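Local coordinates for protein spherulin 3A (Physarum polycephalum, PDB 1HDF) that serves as a calcium-binding structural protein of the cytoplasm, built as a single beta/gamma-crystallin domain that pairs with a second copy of itself, at residues V47-K51 with S77-L82; P10-F16 with V50-T56; N69-L73 with T84-N88. All blocks are in the same frame, centred on the assembly; numbering follows the deposited sequence.

How the interactions relate
Interactions 1 and 2 are neighbouring pairings of one antiparallel sheet, with centres about 12 Å apart: strand 49-52 runs between strand 15-18 and the edge strand 77-79, so Val50 and Lys51 belong to both. Val52 N lies 2.8 Å from Ser77 O, a probable hydrogen bond. Interaction 3, about 10 Å from interaction 1 between centres, ties the loop after strand 77-79 to strand 70-73 of the second sheet. Between the sheets, Leu73 of interaction 3 packs on interaction 2 (centres about 17 Å apart), CB 3.7 Å from Val52 CG2 and CD1 3.8 Å from Val50 CG1. Ser48 OG, a calcium ligand, is 2.8 Å from Asn88 ND2, a probable hydrogen bond joining interactions 1 and 3.

Interaction 1. Residues V47-K51 with S77-L82; sequences VSSVK and SQVTDL. With CA (calcium ion), chain C.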
ATOM      1  N   VAL A  47     -22.920   3.024 -10.236  1.00 13.94           N
ATOM      2  CA  VAL A  47     -22.056   3.630 -11.247  1.00 12.88           C
ATOM      3  C   VAL A  47     -22.549   3.398 -12.679  1.00 12.97           C
ATOM      4  O   VAL A  47     -22.869   2.279 -13.063  1.00 13.49           O
ATOM      5  CB  VAL A  47     -20.599   3.113 -11.105  1.00 11.92           C
ATOM      6  CG1 VAL A  47     -19.706   3.729 -12.172  1.00  9.59           C
ATOM      7  CG2 VAL A  47     -20.070   3.463  -9.725  1.00  9.49           C
ATOM      8  N   SER A  48     -22.595   4.468 -13.467  1.00 12.81           N
ATOM      9  CA  SER A  48     -23.063   4.370 -14.840  1.00 12.67           C
ATOM     10  C   SER A  48     -22.072   4.861 -15.894  1.00 12.36           C
ATOM     11  O   SER A  48     -22.176   4.471 -17.052  1.00 11.65           O
ATOM     12  CB  SER A  48     -24.389   5.112 -14.977  1.00 13.06           C
ATOM     13  OG  SER A  48     -25.363   4.504 -14.141  1.00 13.72           O
ATOM     14  N   SER A  49     -21.133   5.721 -15.496  1.00 11.93           N
ATOM     15  CA  SER A  49     -20.108   6.241 -16.408  1.00 11.63           C
ATOM     16  C   SER A  49     -18.758   6.336 -15.688  1.00 11.55           C
ATOM     17  O   SER A  49     -18.703   6.481 -14.466  1.00 12.59           O
ATOM     18  CB  SER A  49     -20.509   7.613 -16.971  1.00 11.02           C
ATOM     19  OG  SER A  49     -20.605   8.593 -15.955  1.00 12.15           O
ATOM     20  N   VAL A  50     -17.667   6.260 -16.449  1.00 11.53           N
ATOM     21  CA  VAL A  50     -16.330   6.290 -15.859  1.00  9.22           C
ATOM     22  C   VAL A  50     -15.278   7.058 -16.666  1.00  9.42           C
ATOM     23  O   VAL A  50     -15.374   7.176 -17.882  1.00  9.21           O
ATOM     24  CB  VAL A  50     -15.798   4.841 -15.663  1.00  8.44           C
ATOM     25  CG1 VAL A  50     -14.454   4.858 -14.934  1.00  7.39           C
ATOM     26  CG2 VAL A  50     -16.816   4.010 -14.909  1.00  8.73           C
ATOM     27  N   LYS A  51     -14.267   7.565 -15.963  1.00  8.52           N
ATOM     28  CA  LYS A  51     -13.155   8.276 -16.573  1.00  8.23           C
ATOM     29  C   LYS A  51     -11.874   7.776 -15.913  1.00  8.50           C
ATOM     30  O   LYS A  51     -11.765   7.766 -14.686  1.00 10.73           O
ATOM     31  CB  LYS A  51     -13.279   9.783 -16.355  1.00  7.76           C
ATOM     32  CG  LYS A  51     -14.310  10.476 -17.216  1.00  7.31           C
ATOM     33  CD  LYS A  51     -14.283  11.968 -16.949  1.00  6.03           C
ATOM     34  CE  LYS A  51     -15.074  12.753 -17.994  1.00  6.40           C
ATOM     35  NZ  LYS A  51     -15.053  14.224 -17.706  1.00  5.10           N
ATOM     36  N   SER A  77      -9.202   7.004 -20.695  1.00 11.58           N
ATOM     37  CA  SER A  77     -10.392   6.549 -21.393  1.00 11.15           C
ATOM     38  C   SER A  77     -11.632   6.883 -20.586  1.00 11.89           C
ATOM     39  O   SER A  77     -11.547   7.289 -19.433  1.00 10.06           O
ATOM     40  CB  SER A  77     -10.345   5.039 -21.590  1.00 10.56           C
ATOM     41  OG  SER A  77     -10.617   4.389 -20.363  1.00  9.86           O
ATOM     42  N   GLN A  78     -12.789   6.697 -21.206  1.00 12.94           N
ATOM     43  CA  GLN A  78     -14.064   6.934 -20.549  1.00 14.45           C
ATOM     44  C   GLN A  78     -15.184   6.193 -21.237  1.00 15.11           C
ATOM     45  O   GLN A  78     -15.151   5.979 -22.448  1.00 16.35           O
ATOM     46  CB  GLN A  78     -14.403   8.415 -20.533  1.00 16.01           C
ATOM     47  CG  GLN A  78     -13.810   9.185 -21.670  1.00 17.48           C
ATOM     48  CD  GLN A  78     -12.754  10.117 -21.172  1.00 17.65           C
ATOM     49  OE1 GLN A  78     -13.025  10.954 -20.305  1.00 15.21           O
ATOM     50  NE2 GLN A  78     -11.534   9.985 -21.696  1.00 18.05           N
ATOM     51  N   VAL A  79     -16.174   5.800 -20.449  1.00 14.76           N
ATOM     52  CA  VAL A  79     -17.342   5.103 -20.967  1.00 15.09           C
ATOM     53  C   VAL A  79     -18.541   5.904 -20.464  1.00 15.67           C
ATOM     54  O   VAL A  79     -18.746   6.036 -19.251  1.00 16.71           O
ATOM     55  CB  VAL A  79     -17.383   3.640 -20.462  1.00 14.94           C
ATOM     56  CG1 VAL A  79     -16.948   3.576 -19.010  1.00 14.55           C
ATOM     57  CG2 VAL A  79     -18.785   3.065 -20.628  1.00 14.07           C
ATOM     58  N   THR A  80     -19.308   6.464 -21.398  1.00 15.15           N
ATOM     59  CA  THR A  80     -20.462   7.295 -21.045  1.00 15.13           C
ATOM     60  C   THR A  80     -21.648   6.501 -20.529  1.00 13.17           C
ATOM     61  O   THR A  80     -22.513   7.041 -19.849  1.00 12.02           O
ATOM     62  CB  THR A  80     -20.953   8.137 -22.239  1.00 14.82           C
ATOM     63  OG1 THR A  80     -21.496   7.267 -23.237  1.00 15.86           O
ATOM     64  CG2 THR A  80     -19.818   8.941 -22.835  1.00 16.25           C
ATOM     65  N   ASP A  81     -21.688   5.220 -20.864  1.00 13.10           N
ATOM     66  CA  ASP A  81     -22.777   4.359 -20.423  1.00 13.41           C
ATOM     67  C   ASP A  81     -22.241   2.940 -20.224  1.00 13.15           C
ATOM     68  O   ASP A  81     -21.896   2.256 -21.189  1.00 13.11           O
ATOM     69  CB  ASP A  81     -23.886   4.363 -21.472  1.00 12.96           C
ATOM     70  CG  ASP A  81     -25.128   3.645 -21.006  1.00 13.13           C
ATOM     71  OD1 ASP A  81     -25.006   2.671 -20.237  1.00 12.27           O
ATOM     72  OD2 ASP A  81     -26.231   4.046 -21.425  1.00 15.20           O
ATOM     73  N   LEU A  82     -22.179   2.503 -18.971  1.00 13.69           N
ATOM     74  CA  LEU A  82     -21.666   1.176 -18.647  1.00 13.92           C
ATOM     75  C   LEU A  82     -22.535   0.007 -19.112  1.00 14.56           C
ATOM     76  O   LEU A  82     -22.119  -1.148 -19.019  1.00 13.33           O
ATOM     77  CB  LEU A  82     -21.415   1.063 -17.137  1.00 13.86           C
ATOM     78  CG  LEU A  82     -20.115   1.699 -16.631  1.00 13.08           C
ATOM     79  CD1 LEU A  82     -20.066   1.683 -15.114  1.00 12.79           C
ATOM     80  CD2 LEU A  82     -18.939   0.934 -17.200  1.00 13.36           C
TER
HETATM   81 CA    CA C1101     -26.422   4.593 -12.117  1.00 17.92          CA
HETATM   82  O   HOH W   1     -27.974   4.660 -10.175  1.00  8.99           O
HETATM   83  O   HOH W   2     -28.596   4.748 -13.596  1.00 26.58           O
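Strands 49-51 and 77-79 run antiparallel, at 175° and 4.7 Å between axes, as neighbours in a sheet of the beta/gamma-crystallin Greek-key sandwich. Ser77 O receives a CA-H...O contact from Lys51 CA (3.4 Å), while the Ser77 hydroxyl hydrogen-bonds Glu74 O. Gln78 faces Lys51 in a non-hydrogen-bonded pair, its OE1 3.4 Å from Lys51 CG; the lysine ammonium hydrogen-bonds Asn9. Val79 and Val50 form the hydrogen-bonded pair. Val50 N donates to Val79 O at 3.0 Å. Val79 N donates to Val50 O at 3.0 Å, and on the face they share Val50 CB meets Val79 CG1 at 3.8 Å. The strand ends before Thr80, whose O lies 3.6 Å from Ser49 CB. Asp81 adds a CA-H...O contact to Ser48 O, and its carboxylate hydrogen-bonds Thr83. Leu82 points toward the first segment, its CD1 3.6 Å from Val47 CG1 and 4.0 Å from Val50 CG2. Ser48 and Ser49 both pair with Tyr18, a classic beta bulge, while Ser48 O turns to Leu82 N at 2.7 Å. Ser48 OG hydrogen-bonds Asn88 ND2 and, with Lys19 O, Val46 O, Asp89 OD1 and two waters, binds calcium, 2.3 Å from the ion.

Interaction 2. Residues P10-F16 with V50-T56; sequences PAKGEVF and VKVGPNT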
ATOM      1  N   PRO A  10      -9.752  13.117 -14.608  1.00 15.14           N
ATOM      2  CA  PRO A  10      -8.816  12.471 -13.687  1.00 15.45           C
ATOM      3  C   PRO A  10      -7.342  12.599 -14.063  1.00 15.23           C
ATOM      4  O   PRO A  10      -6.983  12.644 -15.239  1.00 15.89           O
ATOM      5  CB  PRO A  10      -9.290  11.016 -13.675  1.00 14.71           C
ATOM      6  CG  PRO A  10      -9.834  10.827 -15.060  1.00 13.35           C
ATOM      7  CD  PRO A  10     -10.570  12.120 -15.324  1.00 14.24           C
ATOM      8  N   ALA A  11      -6.498  12.672 -13.042  1.00 15.53           N
ATOM      9  CA  ALA A  11      -5.055  12.763 -13.227  1.00 15.13           C
ATOM     10  C   ALA A  11      -4.518  11.358 -12.982  1.00 14.46           C
ATOM     11  O   ALA A  11      -5.254  10.484 -12.517  1.00 13.95           O
ATOM     12  CB  ALA A  11      -4.455  13.742 -12.219  1.00 15.03           C
ATOM     13  N   LYS A  12      -3.242  11.144 -13.280  1.00 13.74           N
ATOM     14  CA  LYS A  12      -2.624   9.836 -13.091  1.00 14.31           C
ATOM     15  C   LYS A  12      -2.980   9.201 -11.744  1.00 13.79           C
ATOM     16  O   LYS A  12      -2.812   9.818 -10.691  1.00 13.89           O
ATOM     17  CB  LYS A  12      -1.102   9.950 -13.217  1.00 14.90           C
ATOM     18  CG  LYS A  12      -0.369   8.650 -12.915  1.00 16.73           C
ATOM     19  CD  LYS A  12       1.134   8.796 -13.064  1.00 16.90           C
ATOM     20  CE  LYS A  12       1.819   7.468 -12.825  1.00 17.48           C
ATOM     21  NZ  LYS A  12       3.302   7.566 -12.967  1.00 18.81           N
ATOM     22  N   GLY A  13      -3.474   7.967 -11.790  1.00 13.61           N
ATOM     23  CA  GLY A  13      -3.836   7.267 -10.570  1.00 13.23           C
ATOM     24  C   GLY A  13      -5.228   7.586 -10.050  1.00 12.84           C
ATOM     25  O   GLY A  13      -5.615   7.124  -8.977  1.00 11.88           O
ATOM     26  N   GLU A  14      -5.983   8.382 -10.801  1.00 13.03           N
ATOM     27  CA  GLU A  14      -7.337   8.727 -10.382  1.00 13.38           C
ATOM     28  C   GLU A  14      -8.372   8.187 -11.345  1.00 12.61           C
ATOM     29  O   GLU A  14      -8.150   8.125 -12.554  1.00 12.17           O
ATOM     30  CB  GLU A  14      -7.533  10.235 -10.304  1.00 13.80           C
ATOM     31  CG  GLU A  14      -6.465  10.992  -9.567  1.00 15.42           C
ATOM     32  CD  GLU A  14      -6.779  12.473  -9.511  1.00 16.04           C
ATOM     33  OE1 GLU A  14      -7.160  13.051 -10.556  1.00 15.72           O
ATOM     34  OE2 GLU A  14      -6.646  13.061  -8.420  1.00 17.81           O
ATOM     35  N   VAL A  15      -9.513   7.805 -10.790  1.00 11.83           N
ATOM     36  CA  VAL A  15     -10.616   7.299 -11.579  1.00 10.50           C
ATOM     37  C   VAL A  15     -11.866   7.979 -11.052  1.00 10.37           C
ATOM     38  O   VAL A  15     -12.118   7.977  -9.847  1.00  9.21           O
ATOM     39  CB  VAL A  15     -10.770   5.773 -11.432  1.00  9.98           C
ATOM     40  CG1 VAL A  15     -12.005   5.309 -12.202  1.00 10.91           C
ATOM     41  CG2 VAL A  15      -9.525   5.074 -11.959  1.00  9.58           C
ATOM     42  N   PHE A  16     -12.632   8.579 -11.954  1.00  9.81           N
ATOM     43  CA  PHE A  16     -13.856   9.264 -11.573  1.00  8.92           C
ATOM     44  C   PHE A  16     -15.033   8.365 -11.882  1.00  8.49           C
ATOM     45  O   PHE A  16     -15.195   7.926 -13.017  1.00  8.89           O
ATOM     46  CB  PHE A  16     -14.018  10.577 -12.349  1.00  7.33           C
ATOM     47  CG  PHE A  16     -13.034  11.648 -11.970  1.00  6.66           C
ATOM     48  CD1 PHE A  16     -12.251  11.536 -10.816  1.00  7.40           C
ATOM     49  CD2 PHE A  16     -12.908  12.796 -12.758  1.00  6.12           C
ATOM     50  CE1 PHE A  16     -11.353  12.559 -10.455  1.00  7.32           C
ATOM     51  CE2 PHE A  16     -12.018  13.819 -12.409  1.00  6.94           C
ATOM     52  CZ  PHE A  16     -11.238  13.701 -11.253  1.00  5.80           C
ATOM     53  N   VAL A  50     -17.667   6.260 -16.449  1.00 11.53           N
ATOM     54  CA  VAL A  50     -16.330   6.290 -15.859  1.00  9.22           C
ATOM     55  C   VAL A  50     -15.278   7.058 -16.666  1.00  9.42           C
ATOM     56  O   VAL A  50     -15.374   7.176 -17.882  1.00  9.21           O
ATOM     57  CB  VAL A  50     -15.798   4.841 -15.663  1.00  8.44           C
ATOM     58  CG1 VAL A  50     -14.454   4.858 -14.934  1.00  7.39           C
ATOM     59  CG2 VAL A  50     -16.816   4.010 -14.909  1.00  8.73           C
ATOM     60  N   LYS A  51     -14.267   7.565 -15.963  1.00  8.52           N
ATOM     61  CA  LYS A  51     -13.155   8.276 -16.573  1.00  8.23           C
ATOM     62  C   LYS A  51     -11.874   7.776 -15.913  1.00  8.50           C
ATOM     63  O   LYS A  51     -11.765   7.766 -14.686  1.00 10.73           O
ATOM     64  CB  LYS A  51     -13.279   9.783 -16.355  1.00  7.76           C
ATOM     65  CG  LYS A  51     -14.310  10.476 -17.216  1.00  7.31           C
ATOM     66  CD  LYS A  51     -14.283  11.968 -16.949  1.00  6.03           C
ATOM     67  CE  LYS A  51     -15.074  12.753 -17.994  1.00  6.40           C
ATOM     68  NZ  LYS A  51     -15.053  14.224 -17.706  1.00  5.10           N
ATOM     69  N   VAL A  52     -10.905   7.360 -16.721  1.00  8.21           N
ATOM     70  CA  VAL A  52      -9.637   6.866 -16.191  1.00  8.91           C
ATOM     71  C   VAL A  52      -8.506   7.803 -16.608  1.00 10.21           C
ATOM     72  O   VAL A  52      -8.379   8.171 -17.787  1.00  9.42           O
ATOM     73  CB  VAL A  52      -9.330   5.427 -16.687  1.00  8.35           C
ATOM     74  CG1 VAL A  52      -8.153   4.849 -15.903  1.00 10.35           C
ATOM     75  CG2 VAL A  52     -10.555   4.533 -16.518  1.00  8.48           C
ATOM     76  N   GLY A  53      -7.682   8.186 -15.635  1.00 10.86           N
ATOM     77  CA  GLY A  53      -6.591   9.102 -15.907  1.00 11.02           C
ATOM     78  C   GLY A  53      -5.445   8.534 -16.719  1.00 12.06           C
ATOM     79  O   GLY A  53      -5.421   7.338 -17.018  1.00 11.48           O
ATOM     80  N   PRO A  54      -4.475   9.381 -17.100  1.00 13.25           N
ATOM     81  CA  PRO A  54      -3.320   8.930 -17.887  1.00 14.48           C
ATOM     82  C   PRO A  54      -2.483   7.914 -17.114  1.00 15.59           C
ATOM     83  O   PRO A  54      -2.557   7.852 -15.880  1.00 14.88           O
ATOM     84  CB  PRO A  54      -2.557  10.230 -18.168  1.00 14.26           C
ATOM     85  CG  PRO A  54      -2.911  11.100 -16.991  1.00 14.18           C
ATOM     86  CD  PRO A  54      -4.396  10.830 -16.834  1.00 13.43           C
ATOM     87  N   ASN A  55      -1.706   7.118 -17.848  1.00 16.04           N
ATOM     88  CA  ASN A  55      -0.848   6.096 -17.255  1.00 17.51           C
ATOM     89  C   ASN A  55      -1.543   5.324 -16.157  1.00 17.20           C
ATOM     90  O   ASN A  55      -0.924   4.967 -15.155  1.00 17.58           O
ATOM     91  CB  ASN A  55       0.417   6.731 -16.688  1.00 19.08           C
ATOM     92  CG  ASN A  55       1.368   7.163 -17.769  1.00 21.68           C
ATOM     93  OD1 ASN A  55       2.538   7.440 -17.509  1.00 24.47           O
ATOM     94  ND2 ASN A  55       0.872   7.226 -19.000  1.00 21.47           N
ATOM     95  N   THR A  56      -2.828   5.061 -16.346  1.00 16.75           N
ATOM     96  CA  THR A  56      -3.591   4.344 -15.341  1.00 16.19           C
ATOM     97  C   THR A  56      -4.477   3.264 -15.947  1.00 15.66           C
ATOM     98  O   THR A  56      -5.017   3.426 -17.035  1.00 15.27           O
ATOM     99  CB  THR A  56      -4.493   5.317 -14.548  1.00 16.45           C
ATOM    100  OG1 THR A  56      -3.697   6.373 -13.995  1.00 16.93           O
ATOM    101  CG2 THR A  56      -5.206   4.583 -13.422  1.00 15.71           C
TER
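Pro10 lays its ring over the backbone of the opposing strand as it ends: CG sits 3.6 Å from Lys51 O and 3.5 Å from Gly53 N, and CD is 3.7 Å from Lys51 CB. The chain then turns back through a type II beta turn from Ala11 to Glu14, closed by Glu14 N to Ala11 O at 2.8 Å, while the Glu14 carboxylate accepts a hydrogen bond from Ala11 N at OE1 (2.6 Å). Gly13, with phi 84° and psi 4°, takes the third position, where a CB would jam against the preceding carbonyl. Gly13 N donates to Thr56 OG1 at 2.7 Å, and that hydroxyl in turn donates to Pro54 O at 2.7 Å. Here the N-terminal arm passes into the first Greek-key motif of the beta/gamma-crystallin domain, and strand 15-18 pairs antiparallel with strand 49-52. Gly53 N donates to Glu14 O at 3.1 Å; a side chain on Gly53 would clash with Ala11 O. Val15 and Val52 make the non-hydrogen-bonded pair, and the valines pack on the side facing the other sheet, Val15 CG1 lying 3.7 Å from Val50 CG1 and Val15 CG2 4.2 Å from Val52 CG1. Phe16 and Lys51 follow as the hydrogen-bonded pair: Phe16 N to Lys51 O is 3.0 Å and Lys51 N to Phe16 O 3.1 Å. On that face Phe16 CB is 4.2 Å from Lys51 CB; the lysine chain leads away, its NZ hydrogen-bonding Asn9 OD1 and making a cation-pi contact with Phe23.

Interaction 3. Residues N69-L73 with T84-N88; sequences NFIRL and TRNLN
Residues 70-73 are an extended edge strand of the second Greek key of the beta/gamma-crystallin domain, and 84-88 an irregular loop lying over the face that carries Ile71. The backbones stay apart: the nearest CA atoms are Phe70 with Leu87 and Ile71 with Arg85, 8.0 Å each, so side chains fill the gap. Asn86 turns the loop with positive phi and psi (61°/27°), between Arg85 (-117°/17°) and Leu87 (-130°/32°). Phe70 and Arg72 point away; Ile71 (chi1 p, chi2 t) points toward the loop, its CG1 3.9 Å from CD1 of Leu87 (m, t), which also packs on Ile60 of the neighbouring strand. Leu87 CD2 approaches Asn69 ND2 to 3.7 Å. Arg85 coils back through three m torsions, placing one guanidinium face over Ile71 CD1. Arg72 hydrogen-bonds the backbone O atoms of Phe66 and Gly68 of the second subunit. Ile71 CD1 is 3.4 Å from Arg85 NH1, which donates to a water at 3.1 Å; that water donates to Arg72 O at 2.8 Å.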
ATOM      1  N   ASN A  69     -17.897 -11.070 -13.105  1.00 19.59           N
ATOM      2  CA  ASN A  69     -17.493 -10.505 -14.387  1.00 19.65           C
ATOM      3  C   ASN A  69     -16.784  -9.169 -14.187  1.00 18.49           C
ATOM      4  O   ASN A  69     -17.084  -8.425 -13.252  1.00 16.25           O
ATOM      5  CB  ASN A  69     -18.715 -10.309 -15.290  1.00 21.78           C
ATOM      6  CG  ASN A  69     -18.376  -9.571 -16.576  1.00 24.98           C
ATOM      7  OD1 ASN A  69     -17.470  -9.973 -17.311  1.00 27.45           O
ATOM      8  ND2 ASN A  69     -19.104  -8.489 -16.858  1.00 26.12           N
ATOM      9  N   PHE A  70     -15.848  -8.862 -15.075  1.00 17.59           N
ATOM     10  CA  PHE A  70     -15.106  -7.618 -14.967  1.00 15.79           C
ATOM     11  C   PHE A  70     -14.488  -7.247 -16.308  1.00 15.41           C
ATOM     12  O   PHE A  70     -14.522  -8.033 -17.249  1.00 15.43           O
ATOM     13  CB  PHE A  70     -14.014  -7.773 -13.901  1.00 14.59           C
ATOM     14  CG  PHE A  70     -12.942  -8.761 -14.268  1.00 13.76           C
ATOM     15  CD1 PHE A  70     -13.099 -10.116 -13.989  1.00 13.84           C
ATOM     16  CD2 PHE A  70     -11.782  -8.338 -14.908  1.00 13.62           C
ATOM     17  CE1 PHE A  70     -12.116 -11.033 -14.343  1.00 14.67           C
ATOM     18  CE2 PHE A  70     -10.793  -9.241 -15.265  1.00 14.11           C
ATOM     19  CZ  PHE A  70     -10.956 -10.594 -14.984  1.00 14.50           C
ATOM     20  N   ILE A  71     -13.942  -6.039 -16.393  1.00 13.93           N
ATOM     21  CA  ILE A  71     -13.287  -5.577 -17.612  1.00 12.45           C
ATOM     22  C   ILE A  71     -12.166  -4.600 -17.279  1.00 10.92           C
ATOM     23  O   ILE A  71     -12.182  -3.941 -16.233  1.00 10.05           O
ATOM     24  CB  ILE A  71     -14.258  -4.848 -18.577  1.00 14.04           C
ATOM     25  CG1 ILE A  71     -14.799  -3.580 -17.917  1.00 14.62           C
ATOM     26  CG2 ILE A  71     -15.387  -5.794 -19.011  1.00 14.32           C
ATOM     27  CD1 ILE A  71     -15.496  -2.638 -18.879  1.00 16.70           C
ATOM     28  N   ARG A  72     -11.197  -4.512 -18.180  1.00  8.98           N
ATOM     29  CA  ARG A  72     -10.078  -3.604 -18.010  1.00  8.38           C
ATOM     30  C   ARG A  72     -10.357  -2.270 -18.700  1.00  8.39           C
ATOM     31  O   ARG A  72     -10.828  -2.238 -19.842  1.00  8.44           O
ATOM     32  CB  ARG A  72      -8.810  -4.227 -18.597  1.00  7.75           C
ATOM     33  CG  ARG A  72      -7.657  -3.250 -18.771  1.00  9.16           C
ATOM     34  CD  ARG A  72      -6.441  -3.960 -19.350  1.00 10.39           C
ATOM     35  NE  ARG A  72      -6.774  -4.659 -20.584  1.00 10.77           N
ATOM     36  CZ  ARG A  72      -6.032  -5.621 -21.118  1.00 11.42           C
ATOM     37  NH1 ARG A  72      -4.906  -5.996 -20.524  1.00 12.59           N
ATOM     38  NH2 ARG A  72      -6.425  -6.219 -22.236  1.00 10.68           N
ATOM     39  N   LEU A  73     -10.083  -1.169 -18.006  1.00  7.88           N
ATOM     40  CA  LEU A  73     -10.276   0.155 -18.595  1.00  8.91           C
ATOM     41  C   LEU A  73      -8.898   0.751 -18.852  1.00  9.48           C
ATOM     42  O   LEU A  73      -8.055   0.791 -17.960  1.00 11.34           O
ATOM     43  CB  LEU A  73     -11.105   1.059 -17.672  1.00  6.86           C
ATOM     44  CG  LEU A  73     -12.555   0.597 -17.479  1.00  8.23           C
ATOM     45  CD1 LEU A  73     -13.346   1.692 -16.770  1.00  7.10           C
ATOM     46  CD2 LEU A  73     -13.196   0.262 -18.846  1.00  6.60           C
ATOM     47  N   THR A  84     -23.180  -0.535 -22.008  1.00 15.24           N
ATOM     48  CA  THR A  84     -22.441  -0.957 -23.187  1.00 15.33           C
ATOM     49  C   THR A  84     -21.428  -2.066 -22.872  1.00 14.97           C
ATOM     50  O   THR A  84     -20.996  -2.787 -23.761  1.00 13.50           O
ATOM     51  CB  THR A  84     -21.694   0.240 -23.813  1.00 15.37           C
ATOM     52  OG1 THR A  84     -21.250  -0.108 -25.127  1.00 17.75           O
ATOM     53  CG2 THR A  84     -20.489   0.606 -22.990  1.00 13.27           C
ATOM     54  N   ARG A  85     -21.041  -2.189 -21.606  1.00 14.40           N
ATOM     55  CA  ARG A  85     -20.090  -3.222 -21.203  1.00 14.15           C
ATOM     56  C   ARG A  85     -20.741  -4.199 -20.217  1.00 14.01           C
ATOM     57  O   ARG A  85     -20.048  -4.934 -19.520  1.00 12.91           O
ATOM     58  CB  ARG A  85     -18.850  -2.591 -20.556  1.00 14.55           C
ATOM     59  CG  ARG A  85     -18.194  -1.477 -21.373  1.00 16.44           C
ATOM     60  CD  ARG A  85     -17.800  -1.948 -22.776  1.00 18.31           C
ATOM     61  NE  ARG A  85     -16.811  -3.028 -22.758  1.00 18.80           N
ATOM     62  CZ  ARG A  85     -15.520  -2.875 -22.464  1.00 19.64           C
ATOM     63  NH1 ARG A  85     -15.028  -1.679 -22.156  1.00 18.80           N
ATOM     64  NH2 ARG A  85     -14.714  -3.925 -22.480  1.00 19.78           N
ATOM     65  N   ASN A  86     -22.071  -4.192 -20.165  1.00 13.99           N
ATOM     66  CA  ASN A  86     -22.833  -5.074 -19.282  1.00 15.29           C
ATOM     67  C   ASN A  86     -22.538  -4.849 -17.809  1.00 15.72           C
ATOM     68  O   ASN A  86     -22.689  -5.769 -16.999  1.00 15.10           O
ATOM     69  CB  ASN A  86     -22.548  -6.541 -19.610  1.00 15.01           C
ATOM     70  CG  ASN A  86     -22.810  -6.871 -21.054  1.00 14.92           C
ATOM     71  OD1 ASN A  86     -23.950  -6.823 -21.519  1.00 14.24           O
ATOM     72  ND2 ASN A  86     -21.747  -7.205 -21.783  1.00 14.96           N
ATOM     73  N   LEU A  87     -22.135  -3.635 -17.450  1.00 16.25           N
ATOM     74  CA  LEU A  87     -21.827  -3.358 -16.054  1.00 16.65           C
ATOM     75  C   LEU A  87     -22.477  -2.114 -15.464  1.00 16.86           C
ATOM     76  O   LEU A  87     -21.905  -1.470 -14.583  1.00 18.48           O
ATOM     77  CB  LEU A  87     -20.309  -3.282 -15.869  1.00 16.77           C
ATOM     78  CG  LEU A  87     -19.577  -4.620 -15.994  1.00 17.54           C
ATOM     79  CD1 LEU A  87     -18.066  -4.407 -15.930  1.00 15.58           C
ATOM     80  CD2 LEU A  87     -20.037  -5.543 -14.884  1.00 16.40           C
ATOM     81  N   ASN A  88     -23.669  -1.771 -15.937  1.00 15.81           N
ATOM     82  CA  ASN A  88     -24.362  -0.599 -15.408  1.00 14.76           C
ATOM     83  C   ASN A  88     -24.939  -0.953 -14.035  1.00 14.25           C
ATOM     84  O   ASN A  88     -25.442  -2.061 -13.835  1.00 14.61           O
ATOM     85  CB  ASN A  88     -25.487  -0.178 -16.354  1.00 14.26           C
ATOM     86  CG  ASN A  88     -26.110   1.158 -15.971  1.00 16.28           C
ATOM     87  OD1 ASN A  88     -27.298   1.381 -16.190  1.00 15.50           O
ATOM     88  ND2 ASN A  88     -25.307   2.053 -15.409  1.00 15.14           N
TER
HETATM   89  O   HOH W   3     -11.942  -1.454 -22.252  1.00 10.61           O